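Local coordinates for protein hypothetical NUDIX hydrolase (Listeria monocytogenes, PDB 3SON) that probably hydrolyses a nucleoside diphosphate linked to another group, as Nudix family enzymes do with the help of divalent metal ions, at residues Phe6-Ile11 and Lys51-Glu56; Phe22-Arg27 and Trp33-Gly38; Leu58-Asp63 and Ile95-Cys100; Ser71-Pro76 and Trp127-Thr132. All coordinates share one frame; numbering follows the deposited sequence.

Contact 1 of 4, residues Phe6-Ile11 and Lys51-Glu56. With CA (calcium ion), chain C.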
loop_
_atom_site.group_PDB
_atom_site.type_symbol
_atom_site.label_atom_id
_atom_site.label_comp_id
_atom_site.label_asym_id
_atom_site.label_seq_id
_atom_site.Cartn_x
_atom_site.Cartn_y
_atom_site.Cartn_z
ATOM N N PHE A 6 11.252 -0.760 -9.735
ATOM C CA PHE A 6 9.957 -1.195 -9.251
ATOM C C PHE A 6 10.142 -2.530 -8.636
ATOM O O PHE A 6 11.157 -3.174 -8.874
ATOM C CB PHE A 6 8.956 -1.312 -10.418
ATOM C CG PHE A 6 9.365 -2.345 -11.494
ATOM C CD1 PHE A 6 9.044 -3.697 -11.342
ATOM C CD2 PHE A 6 10.014 -1.948 -12.636
ATOM C CE1 PHE A 6 9.381 -4.644 -12.305
ATOM C CE2 PHE A 6 10.371 -2.876 -13.630
ATOM C CZ PHE A 6 10.067 -4.230 -13.450
ATOM N N GLN A 7 9.101 -3.005 -7.948
ATOM C CA GLN A 7 9.055 -4.276 -7.298
ATOM C C GLN A 7 7.845 -5.079 -7.768
ATOM O O GLN A 7 6.849 -4.516 -8.249
ATOM C CB GLN A 7 8.865 -4.078 -5.796
ATOM C CG GLN A 7 10.119 -3.651 -5.055
ATOM C CD GLN A 7 11.051 -4.792 -4.819
ATOM O OE1 GLN A 7 10.678 -5.837 -4.266
ATOM N NE2 GLN A 7 12.247 -4.637 -5.269
ATOM N N VAL A 8 7.960 -6.374 -7.692
ATOM C CA VAL A 8 6.828 -7.208 -7.917
ATOM C C VAL A 8 6.512 -8.059 -6.692
ATOM O O VAL A 8 7.414 -8.349 -5.831
ATOM C CB VAL A 8 6.934 -8.052 -9.229
ATOM C CG1 VAL A 8 7.285 -7.188 -10.489
ATOM C CG2 VAL A 8 7.989 -9.176 -9.087
ATOM N N LEU A 9 5.228 -8.380 -6.555
ATOM C CA LEU A 9 4.742 -9.316 -5.559
ATOM C C LEU A 9 3.996 -10.395 -6.338
ATOM O O LEU A 9 3.286 -10.104 -7.310
ATOM C CB LEU A 9 3.827 -8.646 -4.531
ATOM C CG LEU A 9 3.337 -9.490 -3.348
ATOM C CD1 LEU A 9 4.339 -9.404 -2.209
ATOM C CD2 LEU A 9 1.965 -8.998 -2.897
ATOM N N VAL A 10 4.205 -11.641 -5.953
ATOM C CA VAL A 10 3.509 -12.775 -6.607
ATOM C C VAL A 10 2.944 -13.769 -5.587
ATOM O O VAL A 10 3.685 -14.275 -4.740
ATOM C CB VAL A 10 4.439 -13.539 -7.547
ATOM C CG1 VAL A 10 3.675 -14.597 -8.280
ATOM C CG2 VAL A 10 5.142 -12.607 -8.528
ATOM N N ILE A 11 1.617 -13.991 -5.638
ATOM C CA ILE A 11 0.909 -14.819 -4.677
ATOM C C ILE A 11 0.642 -16.166 -5.327
ATOM O O ILE A 11 -0.120 -16.247 -6.281
ATOM C CB ILE A 11 -0.443 -14.194 -4.275
ATOM C CG1 ILE A 11 -0.233 -12.803 -3.660
ATOM C CG2 ILE A 11 -1.256 -15.095 -3.289
ATOM C CD1 ILE A 11 -1.525 -12.068 -3.373
ATOM N N LYS A 51 7.623 -13.226 -13.631
ATOM C CA LYS A 51 7.929 -14.598 -14.079
ATOM C C LYS A 51 9.278 -15.060 -13.509
ATOM O O LYS A 51 9.398 -16.166 -12.968
ATOM C CB LYS A 51 7.962 -14.708 -15.627
ATOM C CG LYS A 51 7.946 -16.149 -16.131
ATOM C CD LYS A 51 7.937 -16.208 -17.656
ATOM C CE LYS A 51 7.876 -17.636 -18.201
ATOM N NZ LYS A 51 8.064 -17.680 -19.697
ATOM N N ARG A 52 10.290 -14.243 -13.727
ATOM C CA ARG A 52 11.657 -14.570 -13.288
ATOM C C ARG A 52 11.718 -14.859 -11.809
ATOM O O ARG A 52 12.338 -15.869 -11.414
ATOM C CB ARG A 52 12.645 -13.459 -13.643
ATOM C CG ARG A 52 14.115 -13.827 -13.294
ATOM C CD ARG A 52 15.144 -12.714 -13.637
ATOM N NE ARG A 52 14.649 -11.382 -13.291
ATOM C CZ ARG A 52 14.567 -10.908 -12.051
ATOM N NH1 ARG A 52 15.016 -11.636 -11.007
ATOM N NH2 ARG A 52 14.035 -9.700 -11.837
ATOM N N GLU A 53 11.088 -13.988 -11.008
ATOM C CA GLU A 53 11.156 -14.096 -9.539
ATOM C C GLU A 53 10.431 -15.344 -9.080
ATOM O O GLU A 53 10.847 -16.000 -8.107
ATOM C CB GLU A 53 10.573 -12.860 -8.867
ATOM C CG GLU A 53 11.453 -11.656 -9.075
ATOM C CD GLU A 53 12.767 -11.692 -8.240
ATOM O OE1 GLU A 53 12.802 -12.401 -7.211
ATOM O OE2 GLU A 53 13.717 -10.939 -8.594
ATOM N N SER A 54 9.303 -15.627 -9.719
ATOM C CA SER A 54 8.541 -16.818 -9.448
ATOM C C SER A 54 9.368 -18.057 -9.755
ATOM O O SER A 54 9.389 -19.004 -8.959
ATOM C CB SER A 54 7.226 -16.809 -10.259
ATOM O OG SER A 54 6.432 -15.723 -9.786
ATOM N N ILE A 55 10.009 -18.101 -10.917
ATOM C CA ILE A 55 10.923 -19.204 -11.237
ATOM C C ILE A 55 12.120 -19.324 -10.241
ATOM O O ILE A 55 12.466 -20.415 -9.844
ATOM C CB ILE A 55 11.484 -19.069 -12.666
ATOM C CG1 ILE A 55 10.385 -19.181 -13.735
ATOM C CG2 ILE A 55 12.587 -20.106 -12.842
ATOM C CD1 ILE A 55 10.767 -18.615 -15.105
ATOM N N GLU A 56 12.736 -18.205 -9.832
ATOM C CA GLU A 56 13.858 -18.251 -8.937
ATOM C C GLU A 56 13.399 -18.797 -7.577
ATOM O O GLU A 56 14.023 -19.685 -7.011
ATOM C CB GLU A 56 14.507 -16.860 -8.750
ATOM C CG GLU A 56 15.148 -16.259 -10.021
ATOM C CD GLU A 56 15.793 -14.865 -9.805
ATOM O OE1 GLU A 56 15.587 -14.268 -8.716
ATOM O OE2 GLU A 56 16.515 -14.368 -10.733
HETATM CA CA CA C . 13.194 -12.448 -4.907
HETATM O O HOH W 1 15.013 -13.025 -5.895
HETATM O O HOH W 2 14.004 -10.307 -3.537
#
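Val8 and Val10 of strand 7-15 face Glu53 and Ser54 of helix 46-58, the helix that carries the Nudix box sequence Arg-Glu-X-X-Glu-Glu and here supplies ligands to a calcium ion. Along the helix, Lys51 gives its backbone O to Ile55 N (2.9 Å), and its CB points away from the strand. Arg52 holds two carboxylates with one nitrogen: NH1 meets Glu53 OE2 at 2.8 Å and Glu56 OE2 at 3.1 Å, both from above the carboxylate planes. Its NE pairs with Glu44, another Nudix box acid, in a network that would hold the Glu53 and Glu56 carboxylates in orientation. Glu53 lays its CG against Val8 CG2 (4.3 Å), then bends at chi2 (-73°) to bring the carboxylate to the calcium, which Ala37 O and Glu57 OE2 also bind. OE1 makes the metal bond at 2.3 Å while OE2 stays with Arg52, two tasks shared between two oxygens. Ser54 sets its hydroxyl against the methyls of Val10, OG to CG1 at 3.3 Å; in this apolar setting OG is hydrogen-bonded to Ala50 O, one turn back along the helix. Glu56 works through solvent: its OE1 accepts a hydrogen bond from water 1 at 3.1 Å, and the same water sits 2.1 Å from the calcium ion.

Contact 2 of 4, residues Phe22-Arg27 and Trp33-Gly38. With CA (calcium ion), chain C.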
loop_
_atom_site.group_PDB
_atom_site.type_symbol
_atom_site.label_atom_id
_atom_site.label_comp_id
_atom_site.label_asym_id
_atom_site.label_seq_id
_atom_site.Cartn_x
_atom_site.Cartn_y
_atom_site.Cartn_z
ATOM N N PHE A 22 -3.596 -20.736 -0.420
ATOM C CA PHE A 22 -2.659 -19.708 -0.781
ATOM C C PHE A 22 -1.303 -20.063 -0.169
ATOM O O PHE A 22 -1.212 -20.584 0.966
ATOM C CB PHE A 22 -3.171 -18.360 -0.266
ATOM C CG PHE A 22 -4.522 -17.995 -0.810
ATOM C CD1 PHE A 22 -4.602 -17.433 -2.068
ATOM C CD2 PHE A 22 -5.680 -18.288 -0.132
ATOM C CE1 PHE A 22 -5.812 -17.150 -2.640
ATOM C CE2 PHE A 22 -6.913 -17.958 -0.670
ATOM C CZ PHE A 22 -6.975 -17.435 -1.944
ATOM N N GLY A 23 -0.280 -19.828 -0.955
ATOM C CA GLY A 23 1.047 -20.222 -0.634
ATOM C C GLY A 23 1.838 -19.082 0.042
ATOM O O GLY A 23 1.976 -17.997 -0.497
ATOM N N VAL A 24 2.218 -19.292 1.297
ATOM C CA VAL A 24 3.039 -18.300 1.988
ATOM C C VAL A 24 4.377 -18.919 2.316
ATOM O O VAL A 24 4.464 -20.107 2.591
ATOM C CB VAL A 24 2.397 -17.784 3.279
ATOM C CG1 VAL A 24 1.036 -17.178 2.986
ATOM C CG2 VAL A 24 2.166 -18.914 4.291
ATOM N N LEU A 25 5.402 -18.066 2.364
ATOM C CA LEU A 25 6.806 -18.499 2.522
ATOM C C LEU A 25 7.365 -17.985 3.794
ATOM O O LEU A 25 7.218 -16.811 4.084
ATOM C CB LEU A 25 7.644 -17.973 1.356
ATOM C CG LEU A 25 7.260 -18.438 -0.070
ATOM C CD1 LEU A 25 7.928 -17.573 -1.146
ATOM C CD2 LEU A 25 7.676 -19.878 -0.313
ATOM N N HIS A 26 7.999 -18.873 4.557
ATOM C CA HIS A 26 8.605 -18.480 5.762
ATOM C C HIS A 26 10.066 -18.278 5.496
ATOM O O HIS A 26 10.702 -19.078 4.809
ATOM C CB HIS A 26 8.396 -19.531 6.788
ATOM C CG HIS A 26 8.852 -19.107 8.134
ATOM N ND1 HIS A 26 10.072 -19.464 8.625
ATOM C CD2 HIS A 26 8.219 -18.374 9.122
ATOM C CE1 HIS A 26 10.228 -18.906 9.850
ATOM N NE2 HIS A 26 9.089 -18.260 10.169
ATOM N N ARG A 27 10.607 -17.155 5.978
ATOM C CA ARG A 27 12.014 -16.873 5.757
ATOM C C ARG A 27 13.004 -17.735 6.602
ATOM O O ARG A 27 12.742 -18.137 7.769
ATOM C CB ARG A 27 12.315 -15.408 6.027
ATOM C CG ARG A 27 11.731 -14.482 4.954
ATOM C CD ARG A 27 12.351 -13.091 5.113
ATOM N NE ARG A 27 13.804 -13.038 4.838
ATOM C CZ ARG A 27 14.304 -12.919 3.626
ATOM N NH1 ARG A 27 13.495 -12.920 2.560
ATOM N NH2 ARG A 27 15.629 -12.850 3.442
ATOM N N TRP A 33 6.733 -14.200 7.338
ATOM C CA TRP A 33 6.022 -14.922 6.296
ATOM C C TRP A 33 5.767 -13.899 5.214
ATOM O O TRP A 33 5.437 -12.729 5.508
ATOM C CB TRP A 33 4.686 -15.411 6.822
ATOM C CG TRP A 33 4.739 -16.550 7.751
ATOM C CD1 TRP A 33 4.812 -16.513 9.141
ATOM C CD2 TRP A 33 4.802 -17.949 7.397
ATOM N NE1 TRP A 33 4.877 -17.771 9.644
ATOM C CE2 TRP A 33 4.898 -18.678 8.648
ATOM C CE3 TRP A 33 4.819 -18.657 6.199
ATOM C CZ2 TRP A 33 4.969 -20.062 8.698
ATOM C CZ3 TRP A 33 4.868 -20.055 6.255
ATOM C CH2 TRP A 33 4.952 -20.740 7.499
ATOM N N GLN A 34 6.026 -14.274 3.977
ATOM C CA GLN A 34 5.863 -13.374 2.827
ATOM C C GLN A 34 5.488 -14.129 1.544
ATOM O O GLN A 34 5.493 -15.384 1.458
ATOM C CB GLN A 34 7.176 -12.572 2.546
ATOM C CG GLN A 34 8.363 -13.501 2.159
ATOM C CD GLN A 34 9.747 -12.857 2.125
ATOM O OE1 GLN A 34 10.755 -13.589 2.024
ATOM N NE2 GLN A 34 9.813 -11.505 2.089
ATOM N N PHE A 35 5.172 -13.352 0.520
ATOM C CA PHE A 35 4.974 -13.867 -0.821
ATOM C C PHE A 35 6.271 -13.775 -1.646
ATOM O O PHE A 35 7.317 -13.423 -1.095
ATOM C CB PHE A 35 3.811 -13.130 -1.507
ATOM C CG PHE A 35 2.460 -13.341 -0.838
ATOM C CD1 PHE A 35 1.951 -14.593 -0.655
ATOM C CD2 PHE A 35 1.629 -12.241 -0.507
ATOM C CE1 PHE A 35 0.669 -14.771 -0.086
ATOM C CE2 PHE A 35 0.389 -12.402 0.107
ATOM C CZ PHE A 35 -0.101 -13.671 0.317
ATOM N N VAL A 36 6.214 -14.254 -2.888
ATOM C CA VAL A 36 7.292 -14.114 -3.834
ATOM C C VAL A 36 7.496 -12.611 -4.045
ATOM O O VAL A 36 6.541 -11.860 -4.219
ATOM C CB VAL A 36 6.973 -14.850 -5.157
ATOM C CG1 VAL A 36 7.924 -14.463 -6.306
ATOM C CG2 VAL A 36 6.968 -16.324 -4.979
ATOM N N ALA A 37 8.740 -12.136 -3.990
ATOM C CA ALA A 37 8.973 -10.672 -4.141
ATOM C C ALA A 37 10.310 -10.437 -4.802
ATOM O O ALA A 37 11.274 -11.198 -4.565
ATOM C CB ALA A 37 8.941 -9.966 -2.778
ATOM N N GLY A 38 10.416 -9.383 -5.583
ATOM C CA GLY A 38 11.698 -9.047 -6.166
ATOM C C GLY A 38 11.653 -7.780 -6.955
ATOM O O GLY A 38 10.593 -7.354 -7.372
HETATM CA CA CA C . 13.194 -12.448 -4.907
HETATM O O HOH W 1 15.013 -13.025 -5.895
HETATM O O HOH W 2 14.004 -10.307 -3.537
#
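His26 lays its CB and CD2 over one face of the Trp33 indole. CB sits over the six-membered ring, 3.6 Å from its centroid and almost on the ring normal, a CH-pi contact. CG is set anti to the backbone N (chi1 -172°), which carries the imidazole onward over the same indole. CD2 ends over the five-membered ring near its CE2-NE1 bond, off-centre toward the rim, 3.4 Å from Trp33 CE2, in an edge-to-face pair with planes 64° apart. Farther out, ND1 is hydrogen-bonded to Ser111 OG and NE2 to Asp31 OD1, fixing the rotation of the imidazole. Val24 CG2 approaches the indole obliquely, 3.3 Å from Trp33 CE3. These residues pair two strands of the beta hairpin 20-27/33-39 in the Nudix sheet: Leu25 and Gln34 form the antiparallel hydrogen-bonded pair, with Leu25 N to Gln34 O and Gln34 N to Leu25 O both 2.8 Å. Leu25 goes to the other face of the sheet, its CD1 against Val36. There too Gln34 stretches out, so that OE1 takes Arg27 NH1 on a lone pair at 2.9 Å (150°); Arg27 also bridges to Glu109 and Asp29. Past Gln34 the strand is interrupted at Phe35, whose ring edge meets Gly23 O, a buried carbonyl without a hydrogen-bond partner. The strand then resumes, and Ala37 O binds the calcium ion at 2.3 Å.

Contact 3 of 4, residues Leu58-Asp63 and Ile95-Cys100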
loop_
_atom_site.group_PDB
_atom_site.type_symbol
_atom_site.label_atom_id
_atom_site.label_comp_id
_atom_site.label_asym_id
_atom_site.label_seq_id
_atom_site.Cartn_x
_atom_site.Cartn_y
_atom_site.Cartn_z
ATOM N N LEU A 58 10.570 -20.513 -6.565
ATOM C CA LEU A 58 9.835 -21.789 -6.535
ATOM C C LEU A 58 10.433 -22.929 -7.380
ATOM O O LEU A 58 9.920 -24.053 -7.383
ATOM C CB LEU A 58 8.336 -21.510 -6.926
ATOM C CG LEU A 58 7.706 -20.375 -6.160
ATOM C CD1 LEU A 58 6.287 -20.129 -6.645
ATOM C CD2 LEU A 58 7.676 -20.646 -4.670
ATOM N N ASN A 59 11.581 -22.641 -8.002
ATOM C CA ASN A 59 12.328 -23.558 -8.854
ATOM C C ASN A 59 11.436 -24.325 -9.835
ATOM O O ASN A 59 11.422 -25.552 -9.872
ATOM C CB ASN A 59 13.211 -24.449 -7.991
ATOM C CG ASN A 59 14.362 -23.674 -7.383
ATOM O OD1 ASN A 59 15.266 -23.225 -8.089
ATOM N ND2 ASN A 59 14.301 -23.443 -6.083
ATOM N N LEU A 60 10.700 -23.566 -10.627
ATOM C CA LEU A 60 9.682 -24.118 -11.537
ATOM C C LEU A 60 10.224 -24.299 -12.951
ATOM O O LEU A 60 11.065 -23.535 -13.377
ATOM C CB LEU A 60 8.491 -23.160 -11.677
ATOM C CG LEU A 60 7.722 -22.589 -10.491
ATOM C CD1 LEU A 60 6.853 -21.402 -10.947
ATOM C CD2 LEU A 60 6.885 -23.673 -9.844
ATOM N N ASP A 61 9.686 -25.271 -13.688
ATOM C CA ASP A 61 9.938 -25.381 -15.143
ATOM C C ASP A 61 9.524 -24.060 -15.863
ATOM O O ASP A 61 9.260 -23.052 -15.205
ATOM C CB ASP A 61 9.203 -26.598 -15.723
ATOM C CG ASP A 61 7.691 -26.508 -15.557
ATOM O OD1 ASP A 61 7.128 -27.351 -14.824
ATOM O OD2 ASP A 61 7.066 -25.597 -16.145
ATOM N N VAL A 62 9.430 -24.071 -17.193
ATOM C CA VAL A 62 9.267 -22.809 -17.958
ATOM C C VAL A 62 7.849 -22.197 -18.074
ATOM O O VAL A 62 7.724 -20.970 -18.130
ATOM C CB VAL A 62 9.852 -22.938 -19.394
ATOM C CG1 VAL A 62 11.256 -23.533 -19.351
ATOM C CG2 VAL A 62 8.939 -23.769 -20.291
ATOM N N ASP A 63 6.797 -23.024 -18.100
ATOM C CA ASP A 63 5.450 -22.533 -18.464
ATOM C C ASP A 63 4.357 -22.680 -17.374
ATOM O O ASP A 63 3.807 -23.766 -17.160
ATOM C CB ASP A 63 5.002 -23.218 -19.767
ATOM C CG ASP A 63 4.068 -22.348 -20.609
ATOM O OD1 ASP A 63 3.662 -21.254 -20.154
ATOM O OD2 ASP A 63 3.745 -22.765 -21.743
ATOM N N ILE A 95 -0.093 -16.825 -9.182
ATOM C CA ILE A 95 0.308 -17.914 -9.992
ATOM C C ILE A 95 -0.429 -19.129 -9.566
ATOM O O ILE A 95 -0.442 -19.443 -8.360
ATOM C CB ILE A 95 1.874 -18.053 -9.960
ATOM C CG1 ILE A 95 2.386 -19.228 -10.817
ATOM C CG2 ILE A 95 2.449 -18.150 -8.525
ATOM C CD1 ILE A 95 3.863 -19.087 -11.096
ATOM N N ASP A 96 -1.023 -19.824 -10.555
ATOM C CA ASP A 96 -1.756 -21.057 -10.285
ATOM C C ASP A 96 -0.831 -22.233 -10.293
ATOM O O ASP A 96 -0.354 -22.633 -11.357
ATOM C CB ASP A 96 -2.886 -21.232 -11.338
ATOM C CG ASP A 96 -3.895 -22.337 -10.996
ATOM O OD1 ASP A 96 -3.673 -23.129 -10.041
ATOM O OD2 ASP A 96 -4.966 -22.389 -11.692
ATOM N N LEU A 97 -0.615 -22.855 -9.129
ATOM C CA LEU A 97 0.209 -24.042 -9.067
ATOM C C LEU A 97 -0.598 -25.306 -8.765
ATOM O O LEU A 97 -0.018 -26.294 -8.301
ATOM C CB LEU A 97 1.301 -23.878 -8.032
ATOM C CG LEU A 97 2.168 -22.588 -8.117
ATOM C CD1 LEU A 97 3.087 -22.475 -6.915
ATOM C CD2 LEU A 97 2.969 -22.540 -9.397
ATOM N N THR A 98 -1.892 -25.314 -9.114
ATOM C CA THR A 98 -2.772 -26.470 -8.882
ATOM C C THR A 98 -2.201 -27.747 -9.535
ATOM O O THR A 98 -2.229 -28.850 -8.937
ATOM C CB THR A 98 -4.204 -26.202 -9.406
ATOM O OG1 THR A 98 -4.713 -24.993 -8.815
ATOM C CG2 THR A 98 -5.148 -27.393 -9.081
ATOM N N SER A 99 -1.627 -27.614 -10.720
ATOM C CA SER A 99 -1.104 -28.792 -11.433
ATOM C C SER A 99 0.370 -29.093 -11.180
ATOM O O SER A 99 0.864 -30.105 -11.637
ATOM C CB SER A 99 -1.321 -28.625 -12.941
ATOM O OG SER A 99 -0.508 -27.559 -13.426
ATOM N N CYS A 100 1.075 -28.247 -10.426
ATOM C CA CYS A 100 2.524 -28.404 -10.317
ATOM C C CYS A 100 3.078 -28.149 -8.951
ATOM O O CYS A 100 4.301 -28.041 -8.791
ATOM C CB CYS A 100 3.244 -27.522 -11.351
ATOM S SG CYS A 100 3.020 -25.744 -11.113
#
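Leu60 and Ile95 reach toward each other tip to tip, CD1 to CD1 at 3.8 Å. The other methyl of Leu60 serves a second partner: its CD2 lies 4.1 Å from Leu97 CD2, the two side chains crossing at about a right angle. Leu97 in turn offers its CD1 to Leu58 CD1 at 4.0 Å, so its two branches divide between Leu58 and Leu60. Polar bonds across the contact are absent; it is a small apolar cluster of four branched side chains, with Leu106 against Leu58, Val104 against Leu60 and Pro12 against both Ile95 and Leu97. The next shell sets the backbones. Between the two leucines, Asn59 leaves helical geometry with positive phi (45°), a turn that ends the helix and brings Leu60 round to the same side as Leu58; its ND2 is hydrogen-bonded to Thr105 O. On the partner segment the strand stops at Asp96, whose OD1 accepts from Thr98 N at 3.0 Å in an Asx turn. Cys100 N then bonds Leu97 O at 3.1 Å, curling the chain after the leucine. Asp61 forms an Asx turn as well, in a poorly ordered loop. Asn59 occupies the position that is usually glycine in the Nudix box, and Leu60 its closing aliphatic position, so the cluster seats the last residues of that loop-helix-loop motif against the end of strand 87-96.

Contact 4 of 4, residues Ser71-Pro76 and Trp127-Thr132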
loop_
_atom_site.group_PDB
_atom_site.type_symbol
_atom_site.label_atom_id
_atom_site.label_comp_id
_atom_site.label_asym_id
_atom_site.label_seq_id
_atom_site.Cartn_x
_atom_site.Cartn_y
_atom_site.Cartn_z
ATOM N N SER A 71 -4.174 -4.475 -7.357
ATOM C CA SER A 71 -3.628 -3.932 -6.129
ATOM C C SER A 71 -2.201 -3.471 -6.342
ATOM O O SER A 71 -1.395 -4.185 -6.898
ATOM C CB SER A 71 -3.716 -4.957 -4.961
ATOM O OG SER A 71 -5.032 -5.246 -4.590
ATOM N N HIS A 72 -1.923 -2.251 -5.934
ATOM C CA HIS A 72 -0.616 -1.673 -6.070
ATOM C C HIS A 72 -0.292 -0.847 -4.853
ATOM O O HIS A 72 -1.189 -0.238 -4.267
ATOM C CB HIS A 72 -0.614 -0.835 -7.384
ATOM C CG HIS A 72 0.392 0.271 -7.407
ATOM N ND1 HIS A 72 0.368 1.281 -6.516
ATOM C CD2 HIS A 72 1.471 0.516 -8.257
ATOM C CE1 HIS A 72 1.402 2.111 -6.745
ATOM N NE2 HIS A 72 2.064 1.658 -7.835
ATOM N N ALA A 73 0.983 -0.799 -4.458
ATOM C CA ALA A 73 1.442 0.034 -3.330
ATOM C C ALA A 73 2.837 0.651 -3.552
ATOM O O ALA A 73 3.597 0.192 -4.333
ATOM C CB ALA A 73 1.461 -0.767 -2.026
ATOM N N SER A 74 3.112 1.752 -2.883
ATOM C CA SER A 74 4.425 2.358 -2.968
ATOM C C SER A 74 5.220 1.835 -1.805
ATOM O O SER A 74 4.659 1.530 -0.746
ATOM C CB SER A 74 4.287 3.889 -2.959
ATOM O OG SER A 74 3.507 4.300 -4.060
ATOM N N ILE A 75 6.508 1.654 -1.971
ATOM C CA ILE A 75 7.363 1.238 -0.865
ATOM C C ILE A 75 8.516 2.196 -0.744
ATOM O O ILE A 75 9.070 2.598 -1.764
ATOM C CB ILE A 75 7.957 -0.172 -1.106
ATOM C CG1 ILE A 75 6.889 -1.212 -1.368
ATOM C CG2 ILE A 75 8.778 -0.630 0.093
ATOM C CD1 ILE A 75 7.509 -2.529 -1.836
ATOM N N PRO A 76 8.910 2.565 0.507
ATOM C CA PRO A 76 10.119 3.398 0.726
ATOM C C PRO A 76 11.236 2.708 -0.021
ATOM O O PRO A 76 11.477 1.505 0.158
ATOM C CB PRO A 76 10.286 3.377 2.242
ATOM C CG PRO A 76 8.883 3.197 2.751
ATOM C CD PRO A 76 8.167 2.330 1.759
ATOM N N TRP A 127 2.189 -6.908 6.067
ATOM C CA TRP A 127 2.003 -5.611 5.398
ATOM C C TRP A 127 0.626 -5.439 4.794
ATOM O O TRP A 127 0.041 -6.364 4.201
ATOM C CB TRP A 127 3.039 -5.406 4.320
ATOM C CG TRP A 127 4.460 -5.626 4.767
ATOM C CD1 TRP A 127 5.360 -6.561 4.269
ATOM C CD2 TRP A 127 5.168 -4.911 5.813
ATOM N NE1 TRP A 127 6.584 -6.454 4.932
ATOM C CE2 TRP A 127 6.507 -5.502 5.887
ATOM C CE3 TRP A 127 4.821 -3.899 6.716
ATOM C CZ2 TRP A 127 7.450 -5.071 6.815
ATOM C CZ3 TRP A 127 5.777 -3.470 7.644
ATOM C CH2 TRP A 127 7.065 -4.045 7.688
ATOM N N ASP A 128 0.046 -4.279 5.025
ATOM C CA ASP A 128 -1.287 -3.997 4.499
ATOM C C ASP A 128 -1.306 -4.298 3.011
ATOM O O ASP A 128 -2.292 -4.884 2.478
ATOM C CB ASP A 128 -1.638 -2.523 4.755
ATOM C CG ASP A 128 -1.766 -2.170 6.269
ATOM O OD1 ASP A 128 -1.917 -3.097 7.068
ATOM O OD2 ASP A 128 -1.715 -0.952 6.639
ATOM N N SER A 129 -0.270 -3.886 2.300
ATOM C CA SER A 129 -0.185 -4.086 0.843
ATOM C C SER A 129 -0.409 -5.558 0.371
ATOM O O SER A 129 -1.112 -5.858 -0.606
ATOM C CB SER A 129 1.136 -3.527 0.295
ATOM O OG SER A 129 2.231 -4.421 0.449
ATOM N N ASN A 130 0.179 -6.488 1.086
ATOM C CA ASN A 130 -0.002 -7.911 0.816
ATOM C C ASN A 130 -1.405 -8.479 1.143
ATOM O O ASN A 130 -1.972 -9.253 0.343
ATOM C CB ASN A 130 1.008 -8.694 1.630
ATOM C CG ASN A 130 2.443 -8.326 1.347
ATOM O OD1 ASN A 130 2.798 -7.361 0.575
ATOM N ND2 ASN A 130 3.316 -9.080 2.002
ATOM N N LYS A 131 -1.980 -8.025 2.235
ATOM C CA LYS A 131 -3.297 -8.343 2.632
ATOM C C LYS A 131 -4.287 -7.843 1.614
ATOM O O LYS A 131 -5.285 -8.547 1.303
ATOM C CB LYS A 131 -3.548 -7.748 4.012
ATOM C CG LYS A 131 -2.612 -8.364 5.054
ATOM C CD LYS A 131 -3.031 -7.908 6.432
ATOM C CE LYS A 131 -2.046 -8.378 7.494
ATOM N NZ LYS A 131 -2.380 -7.842 8.847
ATOM N N THR A 132 -4.066 -6.614 1.128
ATOM C CA THR A 132 -4.935 -6.024 0.124
ATOM C C THR A 132 -4.894 -6.814 -1.184
ATOM O O THR A 132 -5.970 -7.153 -1.723
ATOM C CB THR A 132 -4.633 -4.558 -0.117
ATOM O OG1 THR A 132 -4.903 -3.842 1.102
ATOM C CG2 THR A 132 -5.525 -3.973 -1.285
#
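Ser129 OG has two acceptors within reach, Asn130 OD1 at 3.0 Å and Glu90 OE1 of strand 87-96, while the carbon that bears it touches the strand across the contact: Ser129 CB is 3.6 Å from Ala73 CB. The torsion explains this division. With OG between the backbone N and the carbonyl carbon (chi1 82°), the hydroxyl turns aside and the methylene is left to meet the alanine methyl. Such small side chains let the two backbones come near, with CA of Ala73 and CA of Ser129 only 6.1 Å apart. One turn on, Thr132 sets its CG2, anti to the backbone N, 3.6 Å from Ser71 OG. Thr132 N bonds Asp128 O at 2.8 Å in the first turn of the helix. Ser71 N is hydrogen-bonded to Glu136 OE1, a further tie between strand and helix. The opening turn of helix 128-142 thus lies on one side of strand 66-76, whose alternate residues His72 and Ser74 point away from it toward the second subunit: His72 stacks on His72 of that subunit, and Pro76 packs on its Thr132. Within the chain, strand 87-96 runs antiparallel beside strand 66-76, and helix 128-142 also packs on strand 7-15.

How the contacts relate
From the N terminus, strand 7-15 opens contact 1, which stays open while the hairpin 20-27/33-39 forms and is closed by contact 2; contact 1 closes only when helix 46-58 arrives, so contact 2 is enclosed by it. Both share the calcium ion and its two waters, and Val8 N and Val10 N probably bond to Gly38 O and Val36 O. Contact 3 opens as that helix ends and contact 4 opens on strand 66-76; contact 3 then closes at the end of strand 87-96 and contact 4 at helix 128-142, so these two cross. Their centres lie about 24 Å apart on opposite sides of the chain's centre, joined through neighbouring strands of the same sheet.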